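Local atomic coordinates of Alpha/beta hydrolase fold-3 domain protein (Sulfolobus islandicus, PDB entry 5LK6), a protein that probably hydrolyses carboxylic ester bonds, as a thermostable lipase/carboxylesterase of the alpha/beta hydrolase fold. Residues G53-I58 / I123-A128; G69-V73 / R299-D303; A161-K165 / D229-P234. All blocks are in the same frame, centred on the assembly; numbering follows the deposited sequence.

Interaction 1: G53-I58 / I123-A128; sequences GSEANI and IDSFDA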
ATOM      1  N   GLY A  53       1.587 -34.332  -8.593  1.00 37.94           N
ATOM      2  CA  GLY A  53       2.915 -33.782  -8.819  1.00 37.93           C
ATOM      3  C   GLY A  53       3.914 -34.731  -9.451  1.00 35.86           C
ATOM      4  O   GLY A  53       3.792 -35.920  -9.311  1.00 40.16           O
ATOM      5  N   SER A  54       4.950 -34.181 -10.079  1.00 33.96           N
ATOM      6  CA  SER A  54       6.048 -34.959 -10.638  1.00 32.62           C
ATOM      7  C   SER A  54       6.745 -35.849  -9.570  1.00 35.73           C
ATOM      8  O   SER A  54       7.170 -36.943  -9.893  1.00 32.53           O
ATOM      9  CB  SER A  54       7.042 -34.064 -11.434  1.00 29.83           C
ATOM     10  OG  SER A  54       8.088 -33.462 -10.657  1.00 29.88           O
ATOM     11  N   GLU A  55       6.828 -35.402  -8.311  1.00 38.66           N
ATOM     12  CA  GLU A  55       7.507 -36.164  -7.240  1.00 38.60           C
ATOM     13  C   GLU A  55       6.654 -36.522  -6.047  1.00 40.19           C
ATOM     14  O   GLU A  55       7.095 -37.274  -5.181  1.00 42.22           O
ATOM     15  CB  GLU A  55       8.737 -35.391  -6.738  1.00 38.02           C
ATOM     16  CG  GLU A  55       9.931 -35.485  -7.671  1.00 39.83           C
ATOM     17  CD  GLU A  55      11.105 -34.648  -7.226  1.00 43.13           C
ATOM     18  OE1 GLU A  55      11.069 -34.120  -6.075  1.00 41.26           O
ATOM     19  OE2 GLU A  55      12.051 -34.523  -8.052  1.00 47.93           O
ATOM     20  N   ALA A  56       5.457 -35.969  -5.950  1.00 42.65           N
ATOM     21  CA  ALA A  56       4.611 -36.283  -4.824  1.00 43.83           C
ATOM     22  C   ALA A  56       3.170 -36.000  -5.140  1.00 42.98           C
ATOM     23  O   ALA A  56       2.853 -35.342  -6.112  1.00 47.08           O
ATOM     24  CB  ALA A  56       5.041 -35.464  -3.618  1.00 46.45           C
ATOM     25  N   ASN A  57       2.312 -36.492  -4.278  1.00 44.50           N
ATOM     26  CA  ASN A  57       0.930 -36.148  -4.306  1.00 47.81           C
ATOM     27  C   ASN A  57       0.697 -34.935  -3.383  1.00 42.61           C
ATOM     28  O   ASN A  57       0.692 -35.055  -2.145  1.00 42.86           O
ATOM     29  CB  ASN A  57       0.077 -37.354  -3.906  1.00 55.82           C
ATOM     30  CG  ASN A  57      -1.187 -37.421  -4.717  1.00 70.57           C
ATOM     31  OD1 ASN A  57      -2.265 -37.041  -4.245  1.00 82.45           O
ATOM     32  ND2 ASN A  57      -1.049 -37.821  -5.983  1.00 68.29           N
ATOM     33  N   ILE A  58       0.459 -33.786  -4.020  1.00 35.80           N
ATOM     34  CA  ILE A  58       0.436 -32.451  -3.373  1.00 33.22           C
ATOM     35  C   ILE A  58      -0.950 -31.969  -2.880  1.00 32.35           C
ATOM     36  O   ILE A  58      -1.838 -31.636  -3.692  1.00 31.35           O
ATOM     37  CB  ILE A  58       0.995 -31.363  -4.343  1.00 28.75           C
ATOM     38  CG1 ILE A  58       2.364 -31.744  -4.867  1.00 26.43           C
ATOM     39  CG2 ILE A  58       1.077 -30.025  -3.650  1.00 30.07           C
ATOM     40  CD1 ILE A  58       2.629 -31.127  -6.214  1.00 27.19           C
ATOM     41  N   ILE A 123       9.866 -27.505  -6.602  1.00 26.79           N
ATOM     42  CA  ILE A 123       9.266 -28.436  -7.532  1.00 28.30           C
ATOM     43  C   ILE A 123       7.770 -28.662  -7.261  1.00 28.84           C
ATOM     44  O   ILE A 123       6.990 -28.655  -8.196  1.00 26.09           O
ATOM     45  CB  ILE A 123      10.020 -29.763  -7.569  1.00 31.80           C
ATOM     46  CG1 ILE A 123      11.419 -29.558  -8.198  1.00 32.12           C
ATOM     47  CG2 ILE A 123       9.229 -30.792  -8.386  1.00 31.84           C
ATOM     48  CD1 ILE A 123      12.359 -30.720  -7.906  1.00 35.18           C
ATOM     49  N   ASP A 124       7.370 -28.820  -6.001  1.00 28.30           N
ATOM     50  CA  ASP A 124       5.949 -28.882  -5.680  1.00 28.29           C
ATOM     51  C   ASP A 124       5.187 -27.602  -6.065  1.00 26.50           C
ATOM     52  O   ASP A 124       4.090 -27.666  -6.637  1.00 27.08           O
ATOM     53  CB  ASP A 124       5.733 -29.175  -4.189  1.00 30.22           C
ATOM     54  CG  ASP A 124       6.133 -30.603  -3.788  1.00 31.17           C
ATOM     55  OD1 ASP A 124       6.560 -31.393  -4.665  1.00 32.35           O
ATOM     56  OD2 ASP A 124       6.007 -30.940  -2.583  1.00 30.42           O
ATOM     57  N   SER A 125       5.754 -26.451  -5.733  1.00 26.21           N
ATOM     58  CA  SER A 125       5.112 -25.168  -5.993  1.00 25.41           C
ATOM     59  C   SER A 125       4.922 -24.943  -7.511  1.00 27.91           C
ATOM     60  O   SER A 125       3.865 -24.480  -7.931  1.00 28.81           O
ATOM     61  CB  SER A 125       5.910 -24.019  -5.365  1.00 23.18           C
ATOM     62  OG  SER A 125       5.854 -24.078  -3.957  1.00 20.71           O
ATOM     63  N   PHE A 126       5.924 -25.288  -8.309  1.00 27.42           N
ATOM     64  CA  PHE A 126       5.802 -25.256  -9.755  1.00 30.17           C
ATOM     65  C   PHE A 126       4.805 -26.248 -10.316  1.00 31.12           C
ATOM     66  O   PHE A 126       4.009 -25.910 -11.166  1.00 36.07           O
ATOM     67  CB  PHE A 126       7.122 -25.577 -10.405  1.00 32.47           C
ATOM     68  CG  PHE A 126       7.081 -25.503 -11.902  1.00 36.76           C
ATOM     69  CD1 PHE A 126       6.988 -24.261 -12.550  1.00 38.47           C
ATOM     70  CD2 PHE A 126       7.145 -26.669 -12.687  1.00 38.71           C
ATOM     71  CE1 PHE A 126       6.959 -24.175 -13.948  1.00 40.27           C
ATOM     72  CE2 PHE A 126       7.118 -26.592 -14.089  1.00 38.69           C
ATOM     73  CZ  PHE A 126       7.017 -25.351 -14.720  1.00 40.55           C
ATOM     74  N   ASP A 127       4.902 -27.491  -9.902  1.00 31.07           N
ATOM     75  CA  ASP A 127       4.031 -28.534 -10.415  1.00 29.17           C
ATOM     76  C   ASP A 127       2.574 -28.230 -10.155  1.00 30.69           C
ATOM     77  O   ASP A 127       1.760 -28.502 -11.024  1.00 30.53           O
ATOM     78  CB  ASP A 127       4.378 -29.896  -9.792  1.00 28.36           C
ATOM     79  CG  ASP A 127       5.666 -30.451 -10.319  1.00 28.20           C
ATOM     80  OD1 ASP A 127       6.225 -29.868 -11.263  1.00 28.14           O
ATOM     81  OD2 ASP A 127       6.136 -31.468  -9.782  1.00 29.86           O
ATOM     82  N   ALA A 128       2.263 -27.722  -8.950  1.00 31.67           N
ATOM     83  CA  ALA A 128       0.917 -27.242  -8.591  1.00 28.67           C
ATOM     84  C   ALA A 128       0.498 -26.062  -9.466  1.00 30.28           C
ATOM     85  O   ALA A 128      -0.593 -26.064 -10.012  1.00 31.97           O
ATOM     86  CB  ALA A 128       0.836 -26.879  -7.125  1.00 25.99           C
TER
HETATM   87  O   HOH W   1       5.941 -32.710  -7.061  1.00 31.36           O

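Interaction 2: G69-V73 / R299-D303; sequences GPYGV and RTFYD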
ATOM      1  N   GLY A  69     -18.709 -16.669 -10.387  1.00 44.07           N
ATOM      2  CA  GLY A  69     -17.657 -16.701 -11.388  1.00 43.81           C
ATOM      3  C   GLY A  69     -18.114 -15.974 -12.634  1.00 41.39           C
ATOM      4  O   GLY A  69     -19.138 -15.324 -12.584  1.00 42.30           O
ATOM      5  N   PRO A  70     -17.370 -16.050 -13.735  1.00 36.22           N
ATOM      6  CA  PRO A  70     -16.034 -16.644 -13.777  1.00 38.15           C
ATOM      7  C   PRO A  70     -14.924 -15.880 -12.941  1.00 39.20           C
ATOM      8  O   PRO A  70     -14.996 -14.677 -12.739  1.00 42.81           O
ATOM      9  CB  PRO A  70     -15.706 -16.643 -15.289  1.00 35.96           C
ATOM     10  CG  PRO A  70     -16.569 -15.586 -15.888  1.00 35.78           C
ATOM     11  CD  PRO A  70     -17.584 -15.135 -14.857  1.00 34.29           C
ATOM     12  N   TYR A  71     -13.889 -16.615 -12.531  1.00 37.92           N
ATOM     13  CA  TYR A  71     -12.891 -16.174 -11.568  1.00 32.97           C
ATOM     14  C   TYR A  71     -11.467 -16.097 -12.144  1.00 33.74           C
ATOM     15  O   TYR A  71     -11.138 -16.671 -13.212  1.00 35.47           O
ATOM     16  CB  TYR A  71     -12.867 -17.158 -10.450  1.00 29.88           C
ATOM     17  CG  TYR A  71     -14.176 -17.411  -9.752  1.00 29.81           C
ATOM     18  CD1 TYR A  71     -14.825 -16.401  -9.023  1.00 30.69           C
ATOM     19  CD2 TYR A  71     -14.740 -18.694  -9.749  1.00 31.45           C
ATOM     20  CE1 TYR A  71     -16.004 -16.655  -8.302  1.00 30.43           C
ATOM     21  CE2 TYR A  71     -15.913 -18.995  -9.026  1.00 32.29           C
ATOM     22  CZ  TYR A  71     -16.558 -17.985  -8.298  1.00 35.11           C
ATOM     23  OH  TYR A  71     -17.732 -18.328  -7.589  1.00 34.52           O
ATOM     24  N   GLY A  72     -10.628 -15.311 -11.468  1.00 33.82           N
ATOM     25  CA  GLY A  72      -9.171 -15.448 -11.601  1.00 29.45           C
ATOM     26  C   GLY A  72      -8.786 -16.402 -10.490  1.00 26.93           C
ATOM     27  O   GLY A  72      -9.529 -16.557  -9.481  1.00 25.92           O
ATOM     28  N   VAL A  73      -7.644 -17.064 -10.673  1.00 27.38           N
ATOM     29  CA  VAL A  73      -7.132 -18.036  -9.661  1.00 28.49           C
ATOM     30  C   VAL A  73      -5.769 -17.606  -9.135  1.00 25.63           C
ATOM     31  O   VAL A  73      -4.832 -17.374  -9.909  1.00 23.62           O
ATOM     32  CB  VAL A  73      -7.010 -19.468 -10.209  1.00 29.57           C
ATOM     33  CG1 VAL A  73      -6.604 -20.434  -9.091  1.00 32.51           C
ATOM     34  CG2 VAL A  73      -8.313 -19.907 -10.813  1.00 29.85           C
ATOM     35  N   ARG A 299      -8.374  -5.639  -9.941  1.00 32.43           N
ATOM     36  CA  ARG A 299      -8.116  -4.924 -11.160  1.00 38.90           C
ATOM     37  C   ARG A 299      -7.559  -5.858 -12.232  1.00 43.01           C
ATOM     38  O   ARG A 299      -8.046  -5.810 -13.361  1.00 47.38           O
ATOM     39  CB  ARG A 299      -7.185  -3.727 -11.002  1.00 41.96           C
ATOM     40  CG  ARG A 299      -7.793  -2.547 -10.241  1.00 46.74           C
ATOM     41  CD  ARG A 299      -7.252  -1.206 -10.763  1.00 49.67           C
ATOM     42  NE  ARG A 299      -5.869  -1.283 -11.286  1.00 46.15           N
ATOM     43  CZ  ARG A 299      -4.743  -1.335 -10.553  1.00 43.33           C
ATOM     44  NH1 ARG A 299      -4.759  -1.349  -9.174  1.00 37.11           N
ATOM     45  NH2 ARG A 299      -3.575  -1.381 -11.228  1.00 42.28           N
ATOM     46  N   THR A 300      -6.587  -6.711 -11.917  1.00 39.71           N
ATOM     47  CA  THR A 300      -5.894  -7.340 -13.009  1.00 39.63           C
ATOM     48  C   THR A 300      -6.757  -8.522 -13.489  1.00 39.61           C
ATOM     49  O   THR A 300      -6.658  -8.883 -14.638  1.00 38.67           O
ATOM     50  CB  THR A 300      -4.381  -7.646 -12.772  1.00 44.69           C
ATOM     51  OG1 THR A 300      -4.144  -9.053 -12.647  1.00 42.14           O
ATOM     52  CG2 THR A 300      -3.812  -6.904 -11.567  1.00 50.20           C
ATOM     53  N   PHE A 301      -7.655  -9.063 -12.668  1.00 36.48           N
ATOM     54  CA  PHE A 301      -8.556 -10.119 -13.133  1.00 35.42           C
ATOM     55  C   PHE A 301      -9.851  -9.619 -13.795  1.00 38.33           C
ATOM     56  O   PHE A 301     -10.297 -10.188 -14.775  1.00 41.20           O
ATOM     57  CB  PHE A 301      -8.963 -11.034 -11.987  1.00 35.24           C
ATOM     58  CG  PHE A 301      -7.880 -11.993 -11.519  1.00 34.03           C
ATOM     59  CD1 PHE A 301      -7.033 -12.660 -12.429  1.00 33.30           C
ATOM     60  CD2 PHE A 301      -7.760 -12.288 -10.136  1.00 31.05           C
ATOM     61  CE1 PHE A 301      -6.091 -13.575 -11.974  1.00 31.19           C
ATOM     62  CE2 PHE A 301      -6.814 -13.160  -9.691  1.00 29.45           C
ATOM     63  CZ  PHE A 301      -5.981 -13.817 -10.609  1.00 31.29           C
ATOM     64  N   TYR A 302     -10.455  -8.565 -13.267  1.00 41.35           N
ATOM     65  CA  TYR A 302     -11.746  -8.070 -13.764  1.00 39.07           C
ATOM     66  C   TYR A 302     -11.744  -6.616 -14.361  1.00 41.54           C
ATOM     67  O   TYR A 302     -12.705  -5.932 -14.234  1.00 51.93           O
ATOM     68  CB  TYR A 302     -12.760  -8.249 -12.616  1.00 36.68           C
ATOM     69  CG  TYR A 302     -12.605  -9.560 -11.823  1.00 37.14           C
ATOM     70  CD1 TYR A 302     -12.647 -10.803 -12.468  1.00 38.92           C
ATOM     71  CD2 TYR A 302     -12.418  -9.570 -10.418  1.00 38.72           C
ATOM     72  CE1 TYR A 302     -12.512 -12.012 -11.759  1.00 37.29           C
ATOM     73  CE2 TYR A 302     -12.269 -10.791  -9.709  1.00 37.72           C
ATOM     74  CZ  TYR A 302     -12.315 -12.009 -10.398  1.00 36.02           C
ATOM     75  OH  TYR A 302     -12.197 -13.225  -9.776  1.00 34.16           O
ATOM     76  N   ASP A 303     -10.676  -6.179 -15.033  1.00 53.20           N
ATOM     77  CA  ASP A 303     -10.550  -4.864 -15.797  1.00 60.11           C
ATOM     78  C   ASP A 303     -10.269  -3.576 -14.944  1.00 55.91           C
ATOM     79  O   ASP A 303     -10.662  -3.440 -13.767  1.00 46.85           O
ATOM     80  CB  ASP A 303     -11.708  -4.623 -16.841  1.00 70.87           C
ATOM     81  CG  ASP A 303     -11.584  -5.519 -18.148  1.00 83.01           C
ATOM     82  OD1 ASP A 303     -11.212  -6.716 -18.024  1.00 78.83           O
ATOM     83  OD2 ASP A 303     -11.880  -5.034 -19.293  1.00 72.84           O
TER

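Interaction 3: A161-K165 / D229-P234; sequences ALLSK and DLSGLP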
ATOM      1  N   ALA A 161       7.718 -18.069 -10.909  1.00 23.62           N
ATOM      2  CA  ALA A 161       7.537 -17.136 -12.015  1.00 25.06           C
ATOM      3  C   ALA A 161       8.676 -17.173 -12.987  1.00 26.34           C
ATOM      4  O   ALA A 161       8.470 -17.017 -14.184  1.00 32.47           O
ATOM      5  CB  ALA A 161       7.355 -15.703 -11.523  1.00 24.48           C
ATOM      6  N   LEU A 162       9.877 -17.276 -12.466  1.00 28.55           N
ATOM      7  CA  LEU A 162      11.062 -17.474 -13.277  1.00 29.35           C
ATOM      8  C   LEU A 162      11.011 -18.777 -14.093  1.00 30.63           C
ATOM      9  O   LEU A 162      11.195 -18.754 -15.312  1.00 29.52           O
ATOM     10  CB  LEU A 162      12.299 -17.462 -12.389  1.00 29.61           C
ATOM     11  CG  LEU A 162      12.920 -16.088 -12.178  1.00 31.32           C
ATOM     12  CD1 LEU A 162      13.746 -16.014 -10.876  1.00 31.19           C
ATOM     13  CD2 LEU A 162      13.765 -15.755 -13.409  1.00 28.92           C
ATOM     14  N   LEU A 163      10.788 -19.898 -13.405  1.00 30.41           N
ATOM     15  CA  LEU A 163      10.639 -21.216 -14.031  1.00 31.03           C
ATOM     16  C   LEU A 163       9.509 -21.312 -15.072  1.00 32.34           C
ATOM     17  O   LEU A 163       9.516 -22.200 -15.901  1.00 35.90           O
ATOM     18  CB  LEU A 163      10.332 -22.242 -12.934  1.00 30.78           C
ATOM     19  CG  LEU A 163      11.495 -22.613 -11.978  1.00 29.03           C
ATOM     20  CD1 LEU A 163      11.048 -23.551 -10.859  1.00 26.30           C
ATOM     21  CD2 LEU A 163      12.653 -23.195 -12.760  1.00 27.07           C
ATOM     22  N   SER A 164       8.533 -20.419 -14.965  1.00 31.41           N
ATOM     23  CA  SER A 164       7.374 -20.359 -15.825  1.00 30.87           C
ATOM     24  C   SER A 164       7.574 -19.517 -17.049  1.00 34.85           C
ATOM     25  O   SER A 164       6.706 -19.549 -17.910  1.00 39.96           O
ATOM     26  CB  SER A 164       6.185 -19.768 -15.067  1.00 28.84           C
ATOM     27  OG  SER A 164       5.746 -20.649 -14.056  1.00 28.54           O
ATOM     28  N   LYS A 165       8.678 -18.779 -17.160  1.00 36.35           N
ATOM     29  CA  LYS A 165       8.935 -17.948 -18.336  1.00 42.64           C
ATOM     30  C   LYS A 165       8.923 -18.789 -19.637  1.00 44.31           C
ATOM     31  O   LYS A 165       9.624 -19.769 -19.714  1.00 43.65           O
ATOM     32  CB  LYS A 165      10.270 -17.213 -18.179  1.00 47.48           C
ATOM     33  CG  LYS A 165      10.429 -15.984 -19.058  1.00 52.48           C
ATOM     34  CD  LYS A 165      11.849 -15.426 -19.022  1.00 55.28           C
ATOM     35  CE  LYS A 165      12.172 -14.866 -20.406  1.00 59.85           C
ATOM     36  NZ  LYS A 165      13.522 -14.244 -20.460  1.00 63.24           N
ATOM     37  N   ASP A 229      18.506 -13.449 -16.375  1.00 43.52           N
ATOM     38  CA  ASP A 229      17.574 -12.600 -17.108  1.00 44.48           C
ATOM     39  C   ASP A 229      16.229 -12.541 -16.367  1.00 38.21           C
ATOM     40  O   ASP A 229      15.488 -13.555 -16.273  1.00 29.37           O
ATOM     41  CB  ASP A 229      17.345 -13.242 -18.505  1.00 51.00           C
ATOM     42  CG  ASP A 229      16.521 -12.380 -19.453  1.00 51.49           C
ATOM     43  OD1 ASP A 229      16.373 -11.172 -19.217  1.00 52.29           O
ATOM     44  OD2 ASP A 229      16.028 -12.931 -20.447  1.00 57.07           O
ATOM     45  N   LEU A 230      15.894 -11.357 -15.876  1.00 36.19           N
ATOM     46  CA  LEU A 230      14.601 -11.179 -15.184  1.00 36.15           C
ATOM     47  C   LEU A 230      13.516 -10.636 -16.089  1.00 34.55           C
ATOM     48  O   LEU A 230      12.384 -10.478 -15.649  1.00 34.64           O
ATOM     49  CB  LEU A 230      14.758 -10.306 -13.945  1.00 33.45           C
ATOM     50  CG  LEU A 230      15.603 -10.954 -12.854  1.00 33.65           C
ATOM     51  CD1 LEU A 230      16.027  -9.913 -11.825  1.00 34.92           C
ATOM     52  CD2 LEU A 230      14.889 -12.131 -12.188  1.00 34.10           C
ATOM     53  N   SER A 231      13.841 -10.406 -17.360  1.00 36.23           N
ATOM     54  CA  SER A 231      12.877  -9.808 -18.327  1.00 38.02           C
ATOM     55  C   SER A 231      11.707 -10.754 -18.623  1.00 33.28           C
ATOM     56  O   SER A 231      11.820 -11.971 -18.415  1.00 34.37           O
ATOM     57  CB  SER A 231      13.573  -9.405 -19.631  1.00 36.77           C
ATOM     58  OG  SER A 231      13.843 -10.598 -20.362  1.00 43.04           O
ATOM     59  N   GLY A 232      10.578 -10.152 -19.027  1.00 31.10           N
ATOM     60  CA  GLY A 232       9.324 -10.844 -19.355  1.00 29.46           C
ATOM     61  C   GLY A 232       8.714 -11.685 -18.275  1.00 31.91           C
ATOM     62  O   GLY A 232       8.022 -12.623 -18.553  1.00 35.45           O
ATOM     63  N   LEU A 233       8.990 -11.369 -17.024  1.00 33.23           N
ATOM     64  CA  LEU A 233       8.289 -11.993 -15.936  1.00 32.49           C
ATOM     65  C   LEU A 233       6.953 -11.272 -15.745  1.00 29.55           C
ATOM     66  O   LEU A 233       6.767 -10.141 -16.202  1.00 28.09           O
ATOM     67  CB  LEU A 233       9.129 -11.868 -14.659  1.00 35.26           C
ATOM     68  CG  LEU A 233      10.410 -12.676 -14.650  1.00 37.45           C
ATOM     69  CD1 LEU A 233      11.109 -12.431 -13.338  1.00 36.07           C
ATOM     70  CD2 LEU A 233      10.146 -14.170 -14.806  1.00 41.03           C
ATOM     71  N   PRO A 234       6.044 -11.885 -15.005  1.00 25.80           N
ATOM     72  CA  PRO A 234       4.803 -11.207 -14.732  1.00 26.75           C
ATOM     73  C   PRO A 234       4.903  -9.867 -13.974  1.00 26.11           C
ATOM     74  O   PRO A 234       5.790  -9.648 -13.151  1.00 23.98           O
ATOM     75  CB  PRO A 234       4.036 -12.233 -13.840  1.00 28.10           C
ATOM     76  CG  PRO A 234       4.727 -13.538 -14.054  1.00 26.93           C
ATOM     77  CD  PRO A 234       6.144 -13.141 -14.252  1.00 26.51           C
TER

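Interaction 1: G53-I58 / I123-A128
A hydrogen-bonded contact joins the turn between antiparallel strands 46-52 and 57-63 to helix 120-133, with Ser54 gripping the carboxylate of Asp127. OD2 of Asp127 takes two bonds from this one residue. The hydroxyl OG of Ser54 reaches Asp127 OD2 at 2.9 Å, on its syn lone pair, while the Ser54 backbone N meets Asp127 OD2 at 3.0 Å from above the carboxylate plane. Ser54 OG sits between its own backbone N and carbonyl carbon (chi1 87°), which lets OG and N converge on the one oxygen. A water donates to Asp127 OD2 and to Asp124 OD1 and accepts from Glu55 N. Replacing Asp127 by an alanine is likely to leave Ser54 N and OG, and the water, without their shared acceptor. Beside these bonds, Ile58 lays CD1 against the helix backbone, 3.8 Å from Asp124 O, and the side chains of Glu55 and Ile123 cross at about a right angle, with Glu55 OE2 3.8 Å from Ile123 CD1. Arg111 forms salt bridges to both Glu55 and Asp124, which probably eases their mutual repulsion. The arrangement is a beta-hairpin turn docked on a helix that packs against the central sheet of an alpha/beta hydrolase.

Interaction 2: G69-V73 / R299-D303
Gly72, where the chain enters strand 72-77, passes the C-terminal part of helix 285-302 with its CA 5.6 Å from Phe301 CA, so the strand backbone itself forms one side of the contact. One face of the Phe301 ring is turned to Gly72 CA, which stands 3.4 Å from the ring centroid and only 4° off the ring normal, a CH-pi contact centred on the face. A beta carbon on Gly72 would run into Phe301 CG, so the absence of a side chain is what admits the ring this close. Farther along the strand, Phe301 CZ approaches Val73 N at 3.6 Å. Tyr302 works through its hydroxyl: Gly72 N donates to Tyr302 OH at 3.1 Å in a nearly straight bond (167°), and the same oxygen lies 3.5 Å from Tyr71 CA and near the plane of the Tyr71 ring, at its edge. With CG beside the backbone N (chi1 -40°), the Tyr302 ring has Phe301 CB over one face and directs its OH to the strand. Tyr302 OH is also bonded to Asn102 O, and Arg299, one turn earlier, forms salt bridges with Asp288 and Glu284 of the second subunit. The chemistry implies that this part of the helix is fixed to the sheet by one aromatic face and one phenol oxygen, the latter satisfying a buried peptide N-H of Gly72.

Interaction 3: A161-K165 / D229-P234
In this alpha/beta hydrolase fold, the C-terminal part of helix 152-163 and the residues after it pack against the loop leading into strand 236-241, and that loop contains an Asx turn at Asp229. The apolar part runs along the helix. Leu233 rests CD2 on the helix backbone, beside Ala161 O and 3.8 Å from Leu162 CA. Ala161 CB meets Pro234 CD at 3.9 Å, while the side chains of Leu162 and Leu230 cross obliquely, their CD2 methyls 4.0 Å apart. Tyr253 of helix 247-259 touches both Leu162 and Leu230, and Leu257 of that helix touches Leu233, extending the apolar layer.

The charged part lies at the more exposed side. Lys165 leaves the backbone with CG anti to N (chi1 -160°), bends at chi3 and stretches over the loop, its CD and CE passing the carbonyl oxygen of Ser231 before NZ forms a salt bridge with Asp229 OD2. The two side chains meet at about a right angle.

Hydrogen bonds within the loop hold the other carboxylate oxygen. The backbone N of Ser231 closes the Asx turn on OD1 from well above the carboxylate plane, and Ser231 OG, 2.8 Å from Asp229 OD1, approaches from the same face but on the syn side. Fixed this way, the carboxylate presents its other oxygen to the lysine: Asp229 OD2 lies 2.8 Å from Lys165 NZ.

Interaction 1 ties a hairpin turn to a helix, interaction 2 a strand to the C-terminal helix, and interaction 3 a helix to the loop before strand 236-241. Interactions 1 and 3 touch: Phe126 CE1 lies 3.8 Å from Leu163 O, beside Ser164 OG, so helices 120-133 and 152-163 meet although the centres are about 19 Å apart. Interaction 2 shares the sheet with interaction 1 but stands apart, its nearest atoms about 8 Å from interaction 1 and about 9 Å from interaction 3, which nests within the loop it closes. A bound sulfate, probably from the crystallisation liquor, lies about 6 Å from the Ile123 side chain. Helix 152-163 follows Ser151, probable nucleophile of a Ser151-His274-Asp244 triad.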